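Local atomic coordinates of pilus tip adhesin Cpa (Streptococcus pyogenes, PDB entry 4C0Z), a protein that sits at the tip of the streptococcal pilus and can bind covalently, through reactive thioester bonds, to targets on the host cell surface, mediating adhesion. Residues S12-Q15 with D16-W19; D31-P34 with L35-Y38; Q162-Q165 with L166-A170. All coordinates share one frame; numbering follows the deposited sequence.

Interaction 1 of 3, residues S12-Q15 with D16-W19; sequences SSVQ and DYPW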
# COMPACT_ATOMS: atom_id res chain seq x y z
N SER I 12 -18.30 -16.45 -10.50
CA SER I 12 -18.27 -16.17 -9.06
C SER I 12 -19.00 -17.22 -8.23
O SER I 12 -19.96 -17.80 -8.66
CB SER I 12 -18.82 -14.78 -8.76
OG SER I 12 -18.73 -14.51 -7.37
N SER I 13 -18.48 -17.45 -7.01
CA SER I 13 -19.04 -18.35 -6.00
C SER I 13 -19.65 -17.47 -4.90
O SER I 13 -20.20 -18.00 -3.93
CB SER I 13 -17.94 -19.26 -5.44
OG SER I 13 -16.81 -18.51 -5.01
N VAL I 14 -19.55 -16.14 -5.04
CA VAL I 14 -20.09 -15.19 -4.07
C VAL I 14 -21.35 -14.46 -4.58
O VAL I 14 -21.30 -13.72 -5.57
CB VAL I 14 -19.00 -14.19 -3.58
CG1 VAL I 14 -19.56 -13.27 -2.50
CG2 VAL I 14 -17.77 -14.91 -3.05
N GLN I 15 -22.48 -14.62 -3.85
CA GLN I 15 -23.74 -13.94 -4.11
C GLN I 15 -23.54 -12.41 -4.05
O GLN I 15 -22.93 -11.91 -3.10
CB GLN I 15 -24.80 -14.40 -3.10
CG GLN I 15 -26.21 -13.80 -3.29
CD GLN I 15 -26.87 -14.15 -4.61
OE1 GLN I 15 -27.51 -13.29 -5.23
NE2 GLN I 15 -26.74 -15.39 -5.07
N ASP I 16 -24.04 -11.68 -5.08
CA ASP I 16 -23.95 -10.21 -5.27
C ASP I 16 -22.56 -9.70 -5.70
O ASP I 16 -22.40 -8.50 -5.88
CB ASP I 16 -24.46 -9.41 -4.05
CG ASP I 16 -25.89 -9.69 -3.62
OD1 ASP I 16 -26.71 -10.08 -4.49
OD2 ASP I 16 -26.21 -9.46 -2.44
N TYR I 17 -21.57 -10.59 -5.87
CA TYR I 17 -20.22 -10.20 -6.29
C TYR I 17 -19.85 -11.00 -7.55
O TYR I 17 -19.01 -11.90 -7.47
CB TYR I 17 -19.20 -10.40 -5.12
CG TYR I 17 -19.40 -9.42 -3.98
CD1 TYR I 17 -20.46 -9.57 -3.08
CD2 TYR I 17 -18.58 -8.32 -3.82
CE1 TYR I 17 -20.69 -8.65 -2.06
CE2 TYR I 17 -18.77 -7.41 -2.77
CZ TYR I 17 -19.83 -7.58 -1.90
OH TYR I 17 -20.08 -6.69 -0.90
N PRO I 18 -20.45 -10.70 -8.73
CA PRO I 18 -20.18 -11.53 -9.93
C PRO I 18 -18.93 -11.19 -10.76
O PRO I 18 -18.52 -12.01 -11.59
CB PRO I 18 -21.45 -11.33 -10.74
CG PRO I 18 -21.86 -9.94 -10.44
CD PRO I 18 -21.50 -9.69 -9.02
N TRP I 19 -18.35 -9.99 -10.55
CA TRP I 19 -17.19 -9.53 -11.30
C TRP I 19 -15.90 -10.15 -10.83
O TRP I 19 -15.65 -10.25 -9.63
CB TRP I 19 -17.08 -8.00 -11.29
CG TRP I 19 -18.15 -7.33 -12.09
CD1 TRP I 19 -19.43 -7.04 -11.69
CD2 TRP I 19 -18.05 -6.88 -13.45
NE1 TRP I 19 -20.13 -6.45 -12.72
CE2 TRP I 19 -19.31 -6.33 -13.81
CE3 TRP I 19 -17.01 -6.89 -14.40
CZ2 TRP I 19 -19.54 -5.78 -15.08
CZ3 TRP I 19 -17.26 -6.35 -15.66
CH2 TRP I 19 -18.50 -5.80 -15.99
O HOH W 1 -19.68 -14.56 -12.03
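S12 reaches across the base of a tight loop to Y17: its OG gives a hydrogen bond to the Y17 carbonyl O at 2.6 Å, arriving from above the carbonyl plane. The same hydroxyl oxygen accepts from the V14 backbone N at 3.0 Å, closing an ST turn, so one side-chain atom is used both as donor and as acceptor. Its placement follows from the first torsion, which sets OG opposite the S12 N and beside the carbonyl carbon (chi1 -178°). One step further round, the Y17 N donates to V14 O at 3.2 Å with an N-H...O angle of 156°, the closing bond of a type II beta turn from V14 to Y17. A water joins the ends of the loop, accepting from S12 N at 2.8 Å and lying 2.8 Å from P18 O, to which it can donate. Apolar contact accompanies the polar network: V14 CG1 lies obliquely against the Y17 ring, 3.9 Å from CD1, while Q15 O sits in plane at the ring edge. S12 CB rests on P18 CA at 3.7 Å. V14 and Y17 also touch S199, and S12 touches W73, placing the loop just ahead of strand 19-23, beside strand 72-78. The chemistry implies a surface loop in which one serine hydroxyl, donating and accepting at once, ties the ST turn to the residue that ends the beta turn.

Interaction 2 of 3, residues D31-P34 with L35-Y38; sequences DYSP and LKTY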
# COMPACT_ATOMS: atom_id res chain seq x y z
N ASP I 31 6.54 -9.85 -22.32
CA ASP I 31 7.72 -9.38 -21.56
C ASP I 31 7.54 -9.49 -20.04
O ASP I 31 8.28 -8.85 -19.29
CB ASP I 31 8.15 -7.96 -21.98
CG ASP I 31 9.65 -7.74 -22.10
OD1 ASP I 31 10.36 -7.85 -21.07
OD2 ASP I 31 10.11 -7.38 -23.20
N TYR I 32 6.60 -10.34 -19.58
CA TYR I 32 6.33 -10.52 -18.16
C TYR I 32 7.56 -10.97 -17.37
O TYR I 32 8.22 -11.93 -17.75
CB TYR I 32 5.19 -11.54 -17.92
CG TYR I 32 5.02 -11.87 -16.44
CD1 TYR I 32 4.50 -10.93 -15.55
CD2 TYR I 32 5.44 -13.10 -15.93
CE1 TYR I 32 4.40 -11.21 -14.19
CE2 TYR I 32 5.31 -13.39 -14.57
CZ TYR I 32 4.78 -12.45 -13.71
OH TYR I 32 4.66 -12.69 -12.37
N SER I 33 7.81 -10.30 -16.24
CA SER I 33 8.85 -10.67 -15.29
C SER I 33 8.23 -10.65 -13.89
O SER I 33 7.65 -9.63 -13.51
CB SER I 33 10.04 -9.73 -15.36
OG SER I 33 10.90 -10.05 -14.29
N PRO I 34 8.37 -11.73 -13.09
CA PRO I 34 7.81 -11.72 -11.73
C PRO I 34 8.58 -10.82 -10.75
O PRO I 34 8.13 -10.63 -9.63
CB PRO I 34 7.86 -13.19 -11.32
CG PRO I 34 8.98 -13.75 -12.07
CD PRO I 34 9.06 -13.01 -13.37
N LEU I 35 9.71 -10.25 -11.19
CA LEU I 35 10.55 -9.37 -10.38
C LEU I 35 10.26 -7.89 -10.63
O LEU I 35 10.81 -7.04 -9.94
CB LEU I 35 12.04 -9.68 -10.61
CG LEU I 35 12.51 -11.11 -10.39
CD1 LEU I 35 14.00 -11.20 -10.66
CD2 LEU I 35 12.18 -11.61 -8.98
N LYS I 36 9.38 -7.58 -11.60
CA LYS I 36 9.02 -6.20 -11.95
C LYS I 36 7.74 -5.79 -11.24
O LYS I 36 6.78 -6.56 -11.20
CB LYS I 36 8.89 -6.04 -13.47
CG LYS I 36 10.24 -5.98 -14.17
CD LYS I 36 10.09 -5.71 -15.66
CE LYS I 36 11.44 -5.65 -16.34
NZ LYS I 36 11.31 -5.36 -17.79
N THR I 37 7.74 -4.58 -10.68
CA THR I 37 6.61 -4.01 -9.93
C THR I 37 5.48 -3.46 -10.84
O THR I 37 4.76 -2.55 -10.42
CB THR I 37 7.12 -2.93 -8.95
OG1 THR I 37 7.93 -1.99 -9.67
CG2 THR I 37 7.87 -3.52 -7.77
N TYR I 38 5.31 -4.02 -12.04
CA TYR I 38 4.23 -3.57 -12.91
C TYR I 38 2.92 -4.26 -12.50
O TYR I 38 2.93 -5.30 -11.85
CB TYR I 38 4.54 -3.91 -14.38
CG TYR I 38 5.57 -3.05 -15.07
CD1 TYR I 38 5.47 -1.66 -15.05
CD2 TYR I 38 6.57 -3.62 -15.85
CE1 TYR I 38 6.38 -0.86 -15.74
CE2 TYR I 38 7.49 -2.83 -16.54
CZ TYR I 38 7.39 -1.45 -16.49
OH TYR I 38 8.31 -0.67 -17.17
O HOH W 2 5.42 -9.09 -11.07
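The side chains of S33 and K36 meet across the turn, K36 CG lying 3.9 Å from S33 CB and CD almost as close. From there the lysine runs fully extended, and its NZ comes within 4.2 Å of D31 OD1, too far for a salt bridge, though the charges are opposite; D31 is poorly ordered, so any attraction is probably loose. S33 OG points the other way along the turn: set opposite its own N (chi1 172°), it reaches past P34 and accepts a weak hydrogen bond from L35 N at 3.3 Å, with L35 CB 3.9 Å off. The Y32 ring turns one face to P34 N, 3.6 Å above its plane and offset toward the rim. K36 N donates to S33 O at 3.3 Å, and a water links K36 O with S33 O, weakly at the latter. Around the turn, Y25 and Y32 pair edge-to-face, the Y25 hydroxyl accepts from S33 N, and L35 packs on D200 of the second subunit. The S33-to-K36 hydrogen bond closes a type I beta turn with P34 and L35 at its corners, in the loop joining strands 19-23 and 41-44.

Interaction 3 of 3, residues Q162-Q165 with L166-A170; sequences QQLQ and LMRNA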
# COMPACT_ATOMS: atom_id res chain seq x y z
N GLN I 162 14.55 8.91 -20.93
CA GLN I 162 13.46 9.32 -21.82
C GLN I 162 12.09 8.94 -21.22
O GLN I 162 11.24 9.81 -21.07
CB GLN I 162 13.68 8.73 -23.24
CG GLN I 162 12.54 8.98 -24.26
CD GLN I 162 11.69 7.75 -24.57
OE1 GLN I 162 12.02 6.59 -24.25
NE2 GLN I 162 10.57 7.98 -25.24
N GLN I 163 11.91 7.65 -20.85
CA GLN I 163 10.67 7.15 -20.24
C GLN I 163 10.41 7.83 -18.90
O GLN I 163 9.30 8.29 -18.67
CB GLN I 163 10.69 5.62 -20.08
CG GLN I 163 10.43 4.84 -21.37
CD GLN I 163 9.05 5.08 -21.93
OE1 GLN I 163 8.03 4.68 -21.35
NE2 GLN I 163 9.00 5.75 -23.07
N LEU I 164 11.45 7.91 -18.04
CA LEU I 164 11.36 8.53 -16.72
C LEU I 164 10.91 10.00 -16.78
O LEU I 164 10.01 10.37 -16.01
CB LEU I 164 12.69 8.38 -15.94
CG LEU I 164 12.73 8.92 -14.50
CD1 LEU I 164 11.75 8.16 -13.57
CD2 LEU I 164 14.13 8.86 -13.95
N GLN I 165 11.48 10.81 -17.70
CA GLN I 165 11.09 12.21 -17.86
C GLN I 165 9.64 12.36 -18.33
O GLN I 165 8.92 13.19 -17.78
CB GLN I 165 12.09 12.96 -18.78
CG GLN I 165 11.92 14.48 -18.88
CD GLN I 165 11.55 15.19 -17.60
OE1 GLN I 165 12.25 15.14 -16.58
NE2 GLN I 165 10.43 15.89 -17.66
N LEU I 166 9.21 11.53 -19.31
CA LEU I 166 7.83 11.54 -19.83
C LEU I 166 6.84 11.16 -18.73
O LEU I 166 5.79 11.80 -18.61
CB LEU I 166 7.68 10.58 -21.02
CG LEU I 166 8.30 10.98 -22.36
CD1 LEU I 166 8.20 9.85 -23.36
CD2 LEU I 166 7.65 12.23 -22.95
N MET I 167 7.20 10.15 -17.90
CA MET I 167 6.35 9.68 -16.81
C MET I 167 6.14 10.75 -15.75
O MET I 167 5.00 11.01 -15.36
CB MET I 167 6.90 8.38 -16.21
CG MET I 167 6.66 7.16 -17.09
SD MET I 167 7.32 5.67 -16.32
CE MET I 167 8.81 5.57 -17.03
N ARG I 168 7.23 11.42 -15.33
CA ARG I 168 7.22 12.50 -14.34
C ARG I 168 6.35 13.68 -14.78
O ARG I 168 5.57 14.22 -13.98
CB ARG I 168 8.65 12.96 -14.03
CG ARG I 168 9.43 11.96 -13.21
CD ARG I 168 10.87 12.35 -13.01
NE ARG I 168 11.47 11.55 -11.94
CZ ARG I 168 12.77 11.41 -11.73
NH1 ARG I 168 13.65 12.01 -12.52
NH2 ARG I 168 13.21 10.66 -10.73
N ASN I 169 6.45 14.06 -16.06
CA ASN I 169 5.68 15.16 -16.64
C ASN I 169 4.20 14.80 -16.76
O ASN I 169 3.35 15.65 -16.46
CB ASN I 169 6.25 15.58 -18.00
CG ASN I 169 6.27 17.07 -18.21
OD1 ASN I 169 5.31 17.79 -17.89
ND2 ASN I 169 7.40 17.58 -18.69
N ALA I 170 3.89 13.55 -17.16
CA ALA I 170 2.52 13.07 -17.30
C ALA I 170 1.80 12.99 -15.95
O ALA I 170 0.63 13.35 -15.88
CB ALA I 170 2.49 11.73 -18.01
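Q163 OE1 is gripped twice, by N125 ND2 and by the backbone N of D122, both at or just before the start of helix 123-138, while its NE2 donates to G120 O and, weakly, to Q162 OE1 at 3.3 Å. This buried amide is thereby held at both its oxygen and its nitrogen. Along the helix, M167 N donates to Q163 O at 2.9 Å, nearly in line with the carbonyl, and the methionine side chain curls back over the same residue: a bend at chi3 (-96°) brings CE to 3.6 Å from Q163 CB. One residue further on, L164 pairs with R168, whose backbone N bonds L164 O at 3.0 Å. L164 CG lies opposite its own N (chi1 -177°), and CD2 covers one face of the R168 guanidinium, offset toward the rim and 3.5 Å from NH1. The arginine is extended from CG to NE, and NE donates to A149 O, which fixes the group beside the leucine. L166 CD1 touches Q162 NE2 at 3.6 Å. On the exposed side, the amides of Q165 and N169 stand with their planes 90° apart, the nitrogens Q165 NE2 and N169 ND2 3.6 Å from each other. The backbone bonds L166 N to Q162 O and N169 N to Q165 O continue the regular alpha-helical ladder. This portion of helix 161-174 rests M167 and A170 on V129 of helix 123-138, sets L164 and R168 against E154 and Q151 of helix 151-157, and lays L166 on I121 in the loop before helix 123-138.

All three contacts are local and lie in series along the N-terminal thioester domain that this chain represents, but their settings differ. Interactions 1 and 2 are surface turns, one running into strand 19-23 and the other between it and strand 41-44, and neither includes a buried touching residue; interaction 3 is partly buried in the helical region. The turns rely on a serine hydroxyl, a closing backbone bond and a bridging water. The helix instead combines repeated backbone bonds with side chains, among them the buried Q163, bonded to neighbouring parts of the fold. Interactions 1 and 3 lie on opposite sides of the chain's centre, whereas 2 and 3 approach to about 6 Å between nearest atoms, and N125 serves both, bonding Y38 and Q163.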